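Local coordinates for TerD domain-containing protein (Streptomyces coelicolor A3, PDB 2QZ7) that is of unknown function but belongs to the TerD family linked to tellurium resistance, and carries sodium ions in its crystal structure, at residues K68-P71 with D72-N76; D123-S126 with N127-V130; L140-G143 with F144-A148; P179-F182 with A183-M186. All coordinates share one frame; numbering follows the deposited sequence.

Interaction 1 of 4, residues K68-P71 with D72-N76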
# COMPACT_ATOMS: atom_id res chain seq x y z
N LYS A 68 -5.23 -10.44 6.20
CA LYS A 68 -3.96 -11.05 6.65
C LYS A 68 -3.23 -10.09 7.60
O LYS A 68 -2.70 -9.10 7.11
CB LYS A 68 -3.00 -11.27 5.47
CG LYS A 68 -3.45 -12.23 4.39
CD LYS A 68 -2.44 -12.22 3.21
CE LYS A 68 -2.93 -13.12 2.08
NZ LYS A 68 -1.76 -13.35 1.12
N ARG A 69 -3.23 -10.33 8.93
CA ARG A 69 -2.49 -9.44 9.85
C ARG A 69 -0.95 -9.68 9.78
O ARG A 69 -0.50 -10.77 9.35
CB ARG A 69 -2.98 -9.57 11.31
CG ARG A 69 -4.47 -9.32 11.50
CD ARG A 69 -4.83 -9.04 12.99
NE ARG A 69 -4.28 -10.10 13.80
CZ ARG A 69 -4.84 -11.31 13.95
NH1 ARG A 69 -6.01 -11.64 13.36
NH2 ARG A 69 -4.22 -12.18 14.72
N SER A 70 -0.17 -8.67 10.18
CA SER A 70 1.27 -8.86 10.38
C SER A 70 1.48 -9.91 11.49
O SER A 70 0.74 -9.93 12.47
CB SER A 70 1.91 -7.53 10.74
OG SER A 70 1.48 -7.13 12.03
N PRO A 71 2.43 -10.84 11.32
CA PRO A 71 2.57 -11.86 12.36
C PRO A 71 3.19 -11.34 13.67
O PRO A 71 3.13 -12.01 14.68
CB PRO A 71 3.49 -12.92 11.72
CG PRO A 71 4.23 -12.24 10.66
CD PRO A 71 3.32 -11.09 10.17
N ASP A 72 3.74 -10.14 13.61
CA ASP A 72 4.55 -9.60 14.68
C ASP A 72 3.74 -8.55 15.43
O ASP A 72 4.22 -8.01 16.41
CB ASP A 72 5.85 -9.01 14.11
CG ASP A 72 5.59 -8.04 12.93
OD1 ASP A 72 4.52 -7.40 12.92
OD2 ASP A 72 6.45 -7.91 12.03
N GLY A 73 2.53 -8.26 14.95
CA GLY A 73 1.64 -7.27 15.58
C GLY A 73 2.04 -5.81 15.40
O GLY A 73 1.51 -4.94 16.07
N THR A 74 2.96 -5.52 14.50
CA THR A 74 3.51 -4.17 14.40
C THR A 74 2.76 -3.29 13.43
O THR A 74 3.03 -2.09 13.36
CB THR A 74 4.96 -4.20 13.94
OG1 THR A 74 4.99 -4.81 12.64
CG2 THR A 74 5.79 -4.99 14.93
N ILE A 75 1.86 -3.92 12.65
CA ILE A 75 1.01 -3.24 11.67
C ILE A 75 -0.49 -3.56 11.93
O ILE A 75 -0.85 -4.71 12.19
CB ILE A 75 1.44 -3.62 10.24
CG1 ILE A 75 2.94 -3.32 10.07
CG2 ILE A 75 0.62 -2.83 9.19
CD1 ILE A 75 3.65 -4.01 8.90
N ASN A 76 -1.34 -2.54 11.92
CA ASN A 76 -2.75 -2.70 12.26
C ASN A 76 -3.54 -1.99 11.20
O ASN A 76 -3.04 -1.08 10.54
CB ASN A 76 -3.06 -2.08 13.68
CG ASN A 76 -4.60 -2.22 14.12
OD1 ASN A 76 -5.25 -1.21 14.48
ND2 ASN A 76 -5.15 -3.47 14.12
O HOH W 1 -1.05 -7.04 13.38
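Ser70 to Gly73 form a type I beta turn, closed by a weak bond from Gly73 N to Ser70 O at 3.5 Å. Pro71 and Asp72 fill its two corners, and Gly73 leaves it with positive phi, a conformation that suits glycine. Inside the turn, the hydroxyl of Ser70 lies between its own backbone N and carbonyl carbon (chi1 69°). This points OG at the backbone of the returning chain, where it accepts from Ile75 N at 3.3 Å with an N-H...O angle of 157°. OG also lies 3.2 Å from Asp72 OD1, although its proton has another acceptor within reach. A water 2.9 Å from Ser70 OG donates to Ile75 O, so it joins the turn to the start of the strand. The Asp72 carboxylate makes an Asx turn overlapping the beta turn: Thr74 N gives its proton to Asp72 OD1 at 2.9 Å. Thr74 OG1 donates to the same Asp72 OD1 at 2.6 Å. Both donors come from one face of the carboxylate, the hydroxyl from well above the plane and the amide closer to it. Asp72 OD2 is held by Tyr62 of strand 62-64. The chain then enters edge strand 75-77, where Ile75 sets its CB 4.0 Å from Ser70 CB and also touches Met93 and Phe95 on strand 91-95.

Interaction 2 of 4, residues D123-S126 with N127-V130. With NA (sodium ion), chain E.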
# COMPACT_ATOMS: atom_id res chain seq x y z
N ASP A 123 -8.11 4.82 -13.13
CA ASP A 123 -8.88 5.75 -13.98
C ASP A 123 -10.37 5.41 -14.03
O ASP A 123 -11.18 6.31 -14.23
CB ASP A 123 -8.33 5.80 -15.41
CG ASP A 123 -8.73 7.07 -16.13
OD1 ASP A 123 -8.49 8.16 -15.56
OD2 ASP A 123 -9.30 6.98 -17.24
N ASP A 124 -10.70 4.13 -13.86
CA ASP A 124 -12.09 3.64 -13.76
C ASP A 124 -12.80 3.93 -12.43
O ASP A 124 -14.00 3.67 -12.31
CB ASP A 124 -12.13 2.12 -14.00
CG ASP A 124 -11.52 1.72 -15.33
OD1 ASP A 124 -11.82 2.37 -16.36
OD2 ASP A 124 -10.75 0.74 -15.35
N VAL A 125 -12.08 4.45 -11.43
CA VAL A 125 -12.63 4.59 -10.07
C VAL A 125 -12.48 6.05 -9.61
O VAL A 125 -11.35 6.58 -9.56
CB VAL A 125 -11.94 3.63 -9.02
CG1 VAL A 125 -12.67 3.68 -7.66
CG2 VAL A 125 -11.85 2.19 -9.53
N SER A 126 -13.60 6.71 -9.28
CA SER A 126 -13.57 8.15 -8.98
C SER A 126 -13.11 8.50 -7.56
O SER A 126 -13.36 7.77 -6.59
CB SER A 126 -14.85 8.90 -9.43
OG SER A 126 -16.04 8.22 -9.13
N ASN A 127 -12.36 9.60 -7.49
CA ASN A 127 -11.88 10.13 -6.23
C ASN A 127 -11.07 9.13 -5.44
O ASN A 127 -11.23 9.00 -4.22
CB ASN A 127 -13.05 10.70 -5.43
CG ASN A 127 -13.61 11.96 -6.06
OD1 ASN A 127 -14.76 11.98 -6.55
ND2 ASN A 127 -12.80 13.02 -6.07
N THR A 128 -10.21 8.39 -6.15
CA THR A 128 -9.25 7.53 -5.53
C THR A 128 -8.17 8.43 -4.97
O THR A 128 -7.64 9.28 -5.69
CB THR A 128 -8.59 6.57 -6.53
OG1 THR A 128 -7.97 7.34 -7.57
CG2 THR A 128 -9.63 5.59 -7.11
N GLY A 129 -7.85 8.24 -3.68
CA GLY A 129 -6.82 9.05 -3.02
C GLY A 129 -6.12 8.32 -1.89
O GLY A 129 -6.73 7.50 -1.18
N VAL A 130 -4.87 8.65 -1.68
CA VAL A 130 -4.09 8.09 -0.58
C VAL A 130 -3.32 9.22 0.13
O VAL A 130 -2.92 10.21 -0.49
CB VAL A 130 -3.16 6.93 -1.11
CG1 VAL A 130 -2.01 7.46 -2.03
CG2 VAL A 130 -2.63 6.07 0.02
NA NA E . -9.14 7.35 -9.97
O HOH W 2 -7.15 8.02 -10.60
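Thr128 lays its methyl across the side chain of Val125, the two crossing at about a right angle. Thr128 CG2 is 3.6 Å from Val125 CB and equally near CG1. The same methyl sits 3.2 Å from Val125 O, a close van der Waals approach. This oxygen also binds a sodium ion, with Val125 O 2.4 Å from the metal. The hydroxyl of Thr128 takes the place between its backbone N and carbonyl carbon (chi1 58°), which turns it to the ion. Thr128 OG1 binds the sodium at 2.7 Å. A water at 2.2 Å from the sodium and the carbonyl of Phe122 complete the observed ligands. The ion is thus bound by uncharged oxygens: two backbone carbonyls, a hydroxyl and a water. Asn127, with positive phi and psi, turns the chain between the two ligands of this segment pair. Thr128 OG1 has a weak hydrogen bond to Gly143 O as well, which ties the ion site to the loop after strand 137-142. Gly129 and Val130 then begin strand 129-134, which pairs with strand 26-31 through Lys31 and with strand 137-142 through Asp142. Phe144, from the loop after strand 137-142, packs on Thr128 and Val130.

Interaction 3 of 4, residues L140-G143 with F144-A148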
# COMPACT_ATOMS: atom_id res chain seq x y z
N LEU A 140 3.08 12.03 1.87
CA LEU A 140 2.64 11.95 0.50
C LEU A 140 1.13 12.07 0.47
O LEU A 140 0.47 11.49 1.32
CB LEU A 140 3.06 10.59 -0.09
CG LEU A 140 2.51 10.17 -1.47
CD1 LEU A 140 3.03 11.04 -2.61
CD2 LEU A 140 2.84 8.73 -1.73
N THR A 141 0.60 12.85 -0.50
CA THR A 141 -0.83 12.79 -0.93
C THR A 141 -0.84 12.52 -2.44
O THR A 141 -0.11 13.18 -3.19
CB THR A 141 -1.57 14.14 -0.67
OG1 THR A 141 -1.53 14.43 0.72
CG2 THR A 141 -3.05 14.08 -1.11
N ASP A 142 -1.65 11.56 -2.90
CA ASP A 142 -1.74 11.21 -4.32
C ASP A 142 -3.15 10.78 -4.77
O ASP A 142 -3.85 10.09 -4.04
CB ASP A 142 -0.80 10.06 -4.62
CG ASP A 142 -0.22 10.14 -6.01
OD1 ASP A 142 -0.76 9.47 -6.93
OD2 ASP A 142 0.78 10.86 -6.18
N GLY A 143 -3.51 11.13 -5.99
CA GLY A 143 -4.77 10.69 -6.59
C GLY A 143 -4.63 9.64 -7.67
O GLY A 143 -5.59 9.38 -8.42
N PHE A 144 -3.43 9.07 -7.79
CA PHE A 144 -3.11 7.99 -8.74
C PHE A 144 -3.20 8.40 -10.22
O PHE A 144 -3.35 7.54 -11.11
CB PHE A 144 -3.97 6.74 -8.49
CG PHE A 144 -3.86 6.18 -7.07
CD1 PHE A 144 -2.85 5.29 -6.73
CD2 PHE A 144 -4.80 6.54 -6.10
CE1 PHE A 144 -2.75 4.75 -5.44
CE2 PHE A 144 -4.72 6.02 -4.80
CZ PHE A 144 -3.69 5.11 -4.48
N GLU A 145 -3.07 9.70 -10.47
CA GLU A 145 -3.15 10.24 -11.82
C GLU A 145 -2.02 9.70 -12.69
O GLU A 145 -2.22 9.42 -13.86
CB GLU A 145 -3.13 11.77 -11.80
CG GLU A 145 -4.36 12.39 -11.12
CD GLU A 145 -4.12 12.78 -9.64
OE1 GLU A 145 -3.14 12.29 -9.01
OE2 GLU A 145 -4.93 13.60 -9.13
N ARG A 146 -0.85 9.53 -12.08
CA ARG A 146 0.33 9.06 -12.80
C ARG A 146 0.24 7.59 -13.20
O ARG A 146 1.00 7.13 -14.06
CB ARG A 146 1.57 9.30 -11.96
CG ARG A 146 2.11 10.72 -12.10
CD ARG A 146 3.24 10.97 -11.11
NE ARG A 146 2.82 10.80 -9.70
CZ ARG A 146 3.69 10.70 -8.70
NH1 ARG A 146 4.99 10.74 -8.96
NH2 ARG A 146 3.26 10.58 -7.46
N VAL A 147 -0.66 6.87 -12.55
CA VAL A 147 -0.83 5.44 -12.74
C VAL A 147 -2.29 5.12 -13.10
O VAL A 147 -2.83 4.09 -12.68
CB VAL A 147 -0.31 4.60 -11.48
CG1 VAL A 147 1.21 4.72 -11.35
CG2 VAL A 147 -1.00 5.01 -10.16
N ALA A 148 -2.91 6.01 -13.90
CA ALA A 148 -4.32 5.88 -14.32
C ALA A 148 -4.63 4.54 -14.98
O ALA A 148 -5.70 3.98 -14.74
CB ALA A 148 -4.72 7.03 -15.26
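Asp142 binds Phe144 and Arg146, two and four residues on, with the two oxygens of its carboxylate. It is the last residue of strand 137-142, an edge strand of one antiparallel sheet in the TerD domain, and its carboxylate bonds to the loop leaving that edge. From CB, the chain places CG 3.8 Å from both Phe144 N and Arg146 NH2, and the carboxylate then divides its work. Asp142 OD1 accepts from Phe144 N at 2.8 Å on its anti side, with the donor tilted out of the carboxylate plane. Asp142 OD2 is met on the syn side, again tilted from that plane, by Arg146 NH2, also at 2.8 Å, in a salt bridge with an N-H...O angle of 154°. The oxygen lies near the guanidinium plane, yet the two flat groups are turned 41° against each other. The bend of Arg146 at chi3 (-60°) brings NH2 back to the strand end. NH2 has a second carboxylate in Glu170 of strand 166-175, so this arginine links edge strand and neighbouring sheet. Phe144 has positive phi and sends its ring to Val130, Val155 and the stacked ring of Phe122. Glu145 bends back over the turn, and its OE1 comes within 4.2 Å of Asp142 OD1. The nearby arginine probably eases this meeting of like charges. Glu145 OE1 also takes a weak bond from Gly143 N at 3.3 Å.

Interaction 4 of 4, residues P179-F182 with A183-M186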
# COMPACT_ATOMS: atom_id res chain seq x y z
N PRO A 179 -4.61 -8.38 -7.08
CA PRO A 179 -4.03 -8.16 -5.74
C PRO A 179 -3.02 -9.21 -5.27
O PRO A 179 -2.01 -8.84 -4.69
CB PRO A 179 -5.27 -8.13 -4.83
CG PRO A 179 -6.37 -7.57 -5.72
CD PRO A 179 -6.09 -8.27 -7.07
N VAL A 180 -3.30 -10.49 -5.48
CA VAL A 180 -2.43 -11.56 -4.97
C VAL A 180 -1.08 -11.56 -5.74
O VAL A 180 0.02 -11.63 -5.16
CB VAL A 180 -3.10 -12.96 -5.07
CG1 VAL A 180 -2.15 -14.03 -4.51
CG2 VAL A 180 -4.46 -13.00 -4.29
N LEU A 181 -1.17 -11.48 -7.07
CA LEU A 181 0.03 -11.40 -7.88
C LEU A 181 0.87 -10.14 -7.57
O LEU A 181 2.12 -10.20 -7.48
CB LEU A 181 -0.30 -11.50 -9.37
CG LEU A 181 0.92 -11.68 -10.27
CD1 LEU A 181 1.76 -12.97 -9.88
CD2 LEU A 181 0.55 -11.72 -11.76
N PHE A 182 0.18 -9.00 -7.40
CA PHE A 182 0.82 -7.71 -7.06
C PHE A 182 1.70 -7.84 -5.83
O PHE A 182 2.85 -7.37 -5.82
CB PHE A 182 -0.26 -6.65 -6.80
CG PHE A 182 0.26 -5.32 -6.29
CD1 PHE A 182 1.17 -4.57 -7.05
CD2 PHE A 182 -0.18 -4.83 -5.06
CE1 PHE A 182 1.61 -3.33 -6.59
CE2 PHE A 182 0.23 -3.59 -4.60
CZ PHE A 182 1.12 -2.82 -5.37
N ALA A 183 1.20 -8.53 -4.83
CA ALA A 183 1.98 -8.66 -3.59
C ALA A 183 3.29 -9.37 -3.82
O ALA A 183 4.30 -9.04 -3.15
CB ALA A 183 1.13 -9.33 -2.45
N THR A 184 3.30 -10.36 -4.71
CA THR A 184 4.56 -11.08 -5.07
C THR A 184 5.61 -10.26 -5.82
O THR A 184 6.81 -10.61 -5.85
CB THR A 184 4.29 -12.35 -5.93
OG1 THR A 184 4.07 -11.96 -7.30
CG2 THR A 184 3.08 -13.13 -5.39
N GLU A 185 5.17 -9.18 -6.46
CA GLU A 185 6.07 -8.44 -7.38
C GLU A 185 6.26 -6.99 -6.96
O GLU A 185 7.16 -6.34 -7.47
CB GLU A 185 5.56 -8.49 -8.82
CG GLU A 185 4.27 -7.78 -9.10
CD GLU A 185 3.80 -7.94 -10.55
OE1 GLU A 185 4.41 -8.73 -11.30
OE2 GLU A 185 2.82 -7.30 -10.94
N MSE A 186 5.45 -6.52 -5.99
CA MSE A 186 5.49 -5.10 -5.61
C MSE A 186 6.86 -4.70 -5.03
O MSE A 186 7.20 -3.53 -5.05
CB MSE A 186 4.40 -4.74 -4.60
CG MSE A 186 4.60 -5.36 -3.25
SE MSE A 186 3.01 -5.18 -2.06
CE MSE A 186 2.89 -3.25 -1.97
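A selenium atom lies by an aromatic ring here: Met186, a selenomethionine standing in for methionine, as is usually done for phasing, folds back on Phe182, four residues earlier, in a Met-aromatic contact. Met186 SE is 4.6 Å from the centroid of the Phe182 ring, in an oblique position. Met186 CB makes the more direct approach, a CH-pi contact over the face at 4.0 Å from that centroid, and is offset toward the rim near CE1. The terminal methyl reaches another part of the rim, with Met186 CE 3.8 Å from Phe182 CE2. With CG anti to the backbone N (chi1 174°), the Phe182 ring stands out from the side of the helix and turns a face to Met186 CB. On the helix itself, Thr184 OG1 donates to Leu181 O at 2.6 Å, in the carbonyl plane and on a lone pair. Phe182 O accepts from the third and the fourth residue on, Glu185 N at 3.0 Å and, more weakly, Met186 N. Glu185 OE2 is bonded to Ser177 OG, just before the helix. Helix 179-185 packs its buried face on one antiparallel sheet: Phe182 meets Ala112, Ile47 and Thr154, with Phe175 edge-to-face, while Met186 touches Thr49 and Tyr51 of strand 44-52.

How the interactions relate
Interactions 2 and 3 are neighbours. Their strands 129-134 and 137-142 pair in one sheet, joined by Val130 N to Asp142 O, and Asp123 N bonds Ala148 O between the loops. Interaction 1 reaches the other edge of that sheet, with its centre about 26 Å from that of interaction 3. Interaction 4 instead lies on the helix against the second sheet. Chemistry follows place. Interaction 3 is a surface contact built on charge. Interactions 1 and 2 are partly buried and polar, one on hydroxyl and carboxylate bonds and the other on a sodium ion. Interaction 4, also partly buried, joins helical backbone bonds to aromatic packing.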